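Local atomic coordinates of 1H-3-hydroxy-4-oxoquinoline 2,4-dioxygenase (Pseudomonas putida, PDB entry 3IBT), a protein that catalyses the cofactor-independent ring cleavage of 3-hydroxy-1H-quinolin-4-one by O2, yielding N-formylanthranilate and carbon monoxide during oxoquinoline degradation. Residues S3-E15 with D54-G66. Sequence-based numbering, arbitrary orientation.
Sequences SLNVNGTLMTYSE and DWRGHDAKQTDSG
Arg56 reaches across to Thr9 and the tip of the N-terminal β-hairpin, at the edge of the α/β-hydrolase sheet, from the loop that links strand 49-53 to helix 70-83. Beyond CB, its CG passes 3.2 Å from Thr9 OG1; CD and NE continue past this hydroxyl, and CZ brings the guanidinium beneath it. Thr9 OG1 sits between its backbone N and carbonyl carbon (chi1 53°), over one guanidinium face; NH1 lies closest to it, at an angle too poor for a hydrogen bond. NH2 ends beside the type II' turn Val6-Thr9, where a side chain on Gly8 would run into Arg56 NH1, and the Asn7 amide meets the guanidinium edge nearly at right angles (81°). The long, charged arginine suits this span because NH2 also forms a salt bridge to Asp76 of helix 70-83. Cut back to an alanine, this position is likely to leave Asp76 without its cationic mate and a gap beside Thr9. The flexible, apolar chain of selenomethionine Met11 lets CE reach the indole edge, 3.9 Å from Trp55 CE3, while Trp55 NE1 donates a hydrogen bond to Ser28 O. Asp54 N gives Thr12 O a weak hydrogen bond, and the small hydroxyl of Thr12 suits the carboxylate, OG1 donating to the anti side of Asp54 OD2 at 2.7 Å, 22° out of plane.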
loop_
_atom_site.group_PDB
_atom_site.type_symbol
_atom_site.label_atom_id
_atom_site.label_comp_id
_atom_site.label_asym_id
_atom_site.label_seq_id
_atom_site.Cartn_x
_atom_site.Cartn_y
_atom_site.Cartn_z
ATOM N N SER A 3 2.494 -19.253 6.308
ATOM C CA SER A 3 1.148 -18.969 5.810
ATOM C C SER A 3 -0.012 -19.330 6.721
ATOM O O SER A 3 -0.716 -20.275 6.436
ATOM C CB SER A 3 0.950 -19.633 4.447
ATOM O OG SER A 3 1.587 -20.903 4.435
ATOM N N LEU A 4 -0.217 -18.582 7.803
ATOM C CA LEU A 4 -1.477 -18.641 8.558
ATOM C C LEU A 4 -2.618 -18.125 7.677
ATOM O O LEU A 4 -2.429 -17.178 6.888
ATOM C CB LEU A 4 -1.390 -17.805 9.848
ATOM C CG LEU A 4 -2.629 -17.541 10.731
ATOM C CD1 LEU A 4 -2.612 -18.439 12.016
ATOM C CD2 LEU A 4 -2.641 -16.032 11.146
ATOM N N ASN A 5 -3.792 -18.754 7.806
ATOM C CA ASN A 5 -4.990 -18.372 7.035
ATOM C C ASN A 5 -6.067 -17.717 7.913
ATOM O O ASN A 5 -6.193 -18.018 9.122
ATOM C CB ASN A 5 -5.609 -19.579 6.325
ATOM C CG ASN A 5 -6.714 -20.201 7.127
ATOM O OD1 ASN A 5 -6.463 -20.813 8.167
ATOM N ND2 ASN A 5 -7.954 -20.002 6.682
ATOM N N VAL A 6 -6.865 -16.854 7.284
ATOM C CA VAL A 6 -7.783 -16.007 8.020
ATOM C C VAL A 6 -9.101 -15.952 7.266
ATOM O O VAL A 6 -9.140 -16.178 6.040
ATOM C CB VAL A 6 -7.194 -14.556 8.237
ATOM C CG1 VAL A 6 -6.129 -14.561 9.325
ATOM C CG2 VAL A 6 -6.618 -13.989 6.949
ATOM N N ASN A 7 -10.176 -15.671 8.001
ATOM C CA ASN A 7 -11.456 -15.371 7.394
ATOM C C ASN A 7 -11.770 -16.366 6.267
ATOM O O ASN A 7 -11.695 -17.584 6.469
ATOM C CB ASN A 7 -11.427 -13.938 6.869
ATOM C CG ASN A 7 -12.716 -13.224 7.132
ATOM O OD1 ASN A 7 -13.773 -13.643 6.410
ATOM N ND2 ASN A 7 -12.697 -12.242 8.197
ATOM N N GLY A 8 -12.072 -15.850 5.074
ATOM C CA GLY A 8 -12.486 -16.708 3.954
ATOM C C GLY A 8 -11.388 -17.597 3.380
ATOM O O GLY A 8 -11.664 -18.698 2.878
ATOM N N THR A 9 -10.142 -17.114 3.434
ATOM C CA THR A 9 -9.031 -17.837 2.800
ATOM C C THR A 9 -7.688 -17.726 3.503
ATOM O O THR A 9 -7.591 -17.551 4.740
ATOM C CB THR A 9 -8.800 -17.388 1.321
ATOM O OG1 THR A 9 -8.644 -15.918 1.273
ATOM C CG2 THR A 9 -9.968 -17.947 0.381
ATOM N N LEU A 10 -6.649 -17.853 2.663
ATOM C CA LEU A 10 -5.304 -17.755 3.133
ATOM C C LEU A 10 -4.582 -16.520 2.586
ATOM O O LEU A 10 -5.050 -15.848 1.654
ATOM C CB LEU A 10 -4.542 -19.016 2.761
ATOM C CG LEU A 10 -3.084 -18.987 3.219
ATOM C CD1 LEU A 10 -2.819 -20.090 4.191
ATOM C CD2 LEU A 10 -2.171 -19.085 2.016
HETATM N N MSE A 11 -3.442 -16.235 3.215
HETATM C CA MSE A 11 -2.409 -15.375 2.670
HETATM C C MSE A 11 -1.068 -15.894 3.213
HETATM O O MSE A 11 -0.877 -16.034 4.477
HETATM C CB MSE A 11 -2.643 -13.938 3.126
HETATM C CG MSE A 11 -3.464 -13.878 4.419
HETATM SE SE MSE A 11 -4.308 -12.122 4.777
HETATM C CE MSE A 11 -5.055 -11.568 2.978
ATOM N N THR A 12 -0.157 -16.199 2.244
ATOM C CA THR A 12 1.218 -16.494 2.616
ATOM C C THR A 12 1.858 -15.207 3.164
ATOM O O THR A 12 1.555 -14.100 2.687
ATOM C CB THR A 12 2.036 -17.074 1.430
ATOM O OG1 THR A 12 1.582 -16.489 0.173
ATOM C CG2 THR A 12 1.921 -18.666 1.374
ATOM N N TYR A 13 2.700 -15.315 4.188
ATOM C CA TYR A 13 3.349 -14.116 4.717
ATOM C C TYR A 13 4.782 -14.379 5.134
ATOM O O TYR A 13 5.105 -15.470 5.608
ATOM C CB TYR A 13 2.535 -13.492 5.863
ATOM C CG TYR A 13 2.698 -14.157 7.216
ATOM C CD1 TYR A 13 3.690 -13.739 8.104
ATOM C CD2 TYR A 13 1.856 -15.199 7.623
ATOM C CE1 TYR A 13 3.858 -14.348 9.363
ATOM C CE2 TYR A 13 2.021 -15.815 8.892
ATOM C CZ TYR A 13 3.026 -15.378 9.743
ATOM O OH TYR A 13 3.205 -15.942 10.965
ATOM N N SER A 14 5.646 -13.378 4.950
ATOM C CA SER A 14 7.060 -13.485 5.363
ATOM C C SER A 14 7.276 -12.795 6.694
ATOM O O SER A 14 6.564 -11.826 7.038
ATOM C CB SER A 14 8.032 -12.907 4.320
ATOM O OG SER A 14 8.018 -11.478 4.327
ATOM N N GLU A 15 8.252 -13.306 7.432
ATOM C CA GLU A 15 8.556 -12.786 8.731
ATOM C C GLU A 15 10.042 -12.626 8.791
ATOM O O GLU A 15 10.795 -13.524 8.378
ATOM C CB GLU A 15 8.096 -13.747 9.795
ATOM C CG GLU A 15 7.607 -13.059 11.037
ATOM C CD GLU A 15 7.092 -14.060 12.058
ATOM O OE1 GLU A 15 7.340 -15.290 11.909
ATOM O OE2 GLU A 15 6.443 -13.618 13.030
ATOM N N ASP A 54 0.587 -11.292 1.994
ATOM C CA ASP A 54 0.129 -11.342 0.601
ATOM C C ASP A 54 -1.388 -11.392 0.584
ATOM O O ASP A 54 -2.007 -12.413 0.935
ATOM C CB ASP A 54 0.679 -12.566 -0.148
ATOM C CG ASP A 54 2.145 -12.816 0.129
ATOM O OD1 ASP A 54 2.835 -11.825 0.523
ATOM O OD2 ASP A 54 2.602 -13.983 -0.059
ATOM N N TRP A 55 -1.963 -10.279 0.158
ATOM C CA TRP A 55 -3.393 -10.120 0.040
ATOM C C TRP A 55 -4.115 -11.351 -0.539
ATOM O O TRP A 55 -3.544 -12.081 -1.362
ATOM C CB TRP A 55 -3.616 -8.915 -0.856
ATOM C CG TRP A 55 -3.267 -7.618 -0.227
ATOM C CD1 TRP A 55 -2.585 -6.569 -0.801
ATOM C CD2 TRP A 55 -3.629 -7.191 1.084
ATOM N NE1 TRP A 55 -2.494 -5.516 0.090
ATOM C CE2 TRP A 55 -3.132 -5.875 1.251
ATOM C CE3 TRP A 55 -4.328 -7.792 2.138
ATOM C CZ2 TRP A 55 -3.298 -5.163 2.433
ATOM C CZ3 TRP A 55 -4.492 -7.080 3.313
ATOM C CH2 TRP A 55 -3.978 -5.779 3.453
ATOM N N ARG A 56 -5.360 -11.573 -0.108
ATOM C CA ARG A 56 -6.244 -12.508 -0.809
ATOM C C ARG A 56 -5.903 -12.643 -2.296
ATOM O O ARG A 56 -5.828 -11.647 -3.002
ATOM C CB ARG A 56 -7.700 -12.045 -0.711
ATOM C CG ARG A 56 -8.535 -12.848 0.233
ATOM C CD ARG A 56 -10.041 -12.431 0.195
ATOM N NE ARG A 56 -10.532 -12.533 1.621
ATOM C CZ ARG A 56 -11.025 -13.724 2.182
ATOM N NH1 ARG A 56 -11.134 -14.952 1.430
ATOM N NH2 ARG A 56 -11.410 -13.666 3.511
ATOM N N GLY A 57 -5.690 -13.856 -2.781
ATOM C CA GLY A 57 -5.519 -14.057 -4.218
ATOM C C GLY A 57 -4.140 -13.719 -4.726
ATOM O O GLY A 57 -3.814 -13.973 -5.898
ATOM N N HIS A 58 -3.336 -13.148 -3.832
ATOM C CA HIS A 58 -1.994 -12.716 -4.156
ATOM C C HIS A 58 -0.888 -13.667 -3.703
ATOM O O HIS A 58 0.295 -13.441 -3.985
ATOM C CB HIS A 58 -1.774 -11.328 -3.595
ATOM C CG HIS A 58 -2.540 -10.292 -4.338
ATOM N ND1 HIS A 58 -3.787 -9.869 -3.942
ATOM C CD2 HIS A 58 -2.271 -9.645 -5.498
ATOM C CE1 HIS A 58 -4.237 -8.968 -4.800
ATOM N NE2 HIS A 58 -3.334 -8.812 -5.752
ATOM N N ASP A 59 -1.267 -14.739 -3.022
ATOM C CA ASP A 59 -0.297 -15.730 -2.620
ATOM C C ASP A 59 0.364 -16.392 -3.849
ATOM O O ASP A 59 -0.109 -16.231 -4.991
ATOM C CB ASP A 59 -0.938 -16.754 -1.668
ATOM C CG ASP A 59 -2.270 -17.312 -2.185
ATOM O OD1 ASP A 59 -3.164 -16.496 -2.583
ATOM O OD2 ASP A 59 -2.418 -18.575 -2.161
ATOM N N ALA A 60 1.475 -17.098 -3.605
ATOM C CA ALA A 60 2.180 -17.869 -4.639
ATOM C C ALA A 60 1.238 -18.842 -5.361
ATOM O O ALA A 60 1.528 -19.322 -6.465
ATOM C CB ALA A 60 3.366 -18.623 -4.022
ATOM N N LYS A 61 0.101 -19.120 -4.738
ATOM C CA LYS A 61 -0.835 -20.062 -5.298
ATOM C C LYS A 61 -1.980 -19.355 -6.003
ATOM O O LYS A 61 -2.949 -19.988 -6.453
ATOM C CB LYS A 61 -1.345 -21.005 -4.207
ATOM C CG LYS A 61 -0.421 -22.182 -3.905
ATOM C CD LYS A 61 -0.636 -23.316 -4.885
ATOM C CE LYS A 61 -0.833 -24.642 -4.128
ATOM N NZ LYS A 61 0.404 -25.052 -3.373
ATOM N N GLN A 62 -1.839 -18.035 -6.103
ATOM C CA GLN A 62 -2.870 -17.152 -6.642
ATOM C C GLN A 62 -4.253 -17.821 -6.545
ATOM O O GLN A 62 -4.792 -18.357 -7.527
ATOM C CB GLN A 62 -2.515 -16.692 -8.059
ATOM C CG GLN A 62 -3.477 -15.657 -8.568
ATOM C CD GLN A 62 -2.826 -14.605 -9.396
ATOM O OE1 GLN A 62 -1.711 -14.787 -9.886
ATOM N NE2 GLN A 62 -3.533 -13.488 -9.581
ATOM N N THR A 63 -4.793 -17.798 -5.328
ATOM C CA THR A 63 -5.987 -18.555 -4.999
ATOM C C THR A 63 -7.238 -17.733 -5.222
ATOM O O THR A 63 -7.376 -16.621 -4.721
ATOM C CB THR A 63 -5.972 -19.051 -3.539
ATOM O OG1 THR A 63 -4.691 -19.608 -3.234
ATOM C CG2 THR A 63 -7.022 -20.115 -3.337
ATOM N N ASP A 64 -8.167 -18.306 -5.971
ATOM C CA ASP A 64 -9.464 -17.685 -6.171
ATOM C C ASP A 64 -10.326 -17.918 -4.926
ATOM O O ASP A 64 -9.838 -18.299 -3.850
ATOM C CB ASP A 64 -10.152 -18.263 -7.419
ATOM C CG ASP A 64 -9.157 -18.948 -8.367
ATOM O OD1 ASP A 64 -8.172 -18.287 -8.790
ATOM O OD2 ASP A 64 -9.362 -20.159 -8.672
ATOM N N SER A 65 -11.620 -17.712 -5.119
ATOM C CA SER A 65 -12.610 -17.598 -4.071
ATOM C C SER A 65 -13.425 -16.443 -4.598
ATOM O O SER A 65 -13.121 -15.912 -5.678
ATOM C CB SER A 65 -11.987 -17.233 -2.717
ATOM O OG SER A 65 -13.004 -17.022 -1.712
ATOM N N GLY A 66 -14.456 -16.052 -3.854
ATOM C CA GLY A 66 -15.324 -14.969 -4.286
ATOM C C GLY A 66 -14.505 -13.740 -4.578
ATOM O O GLY A 66 -13.361 -13.608 -4.123
#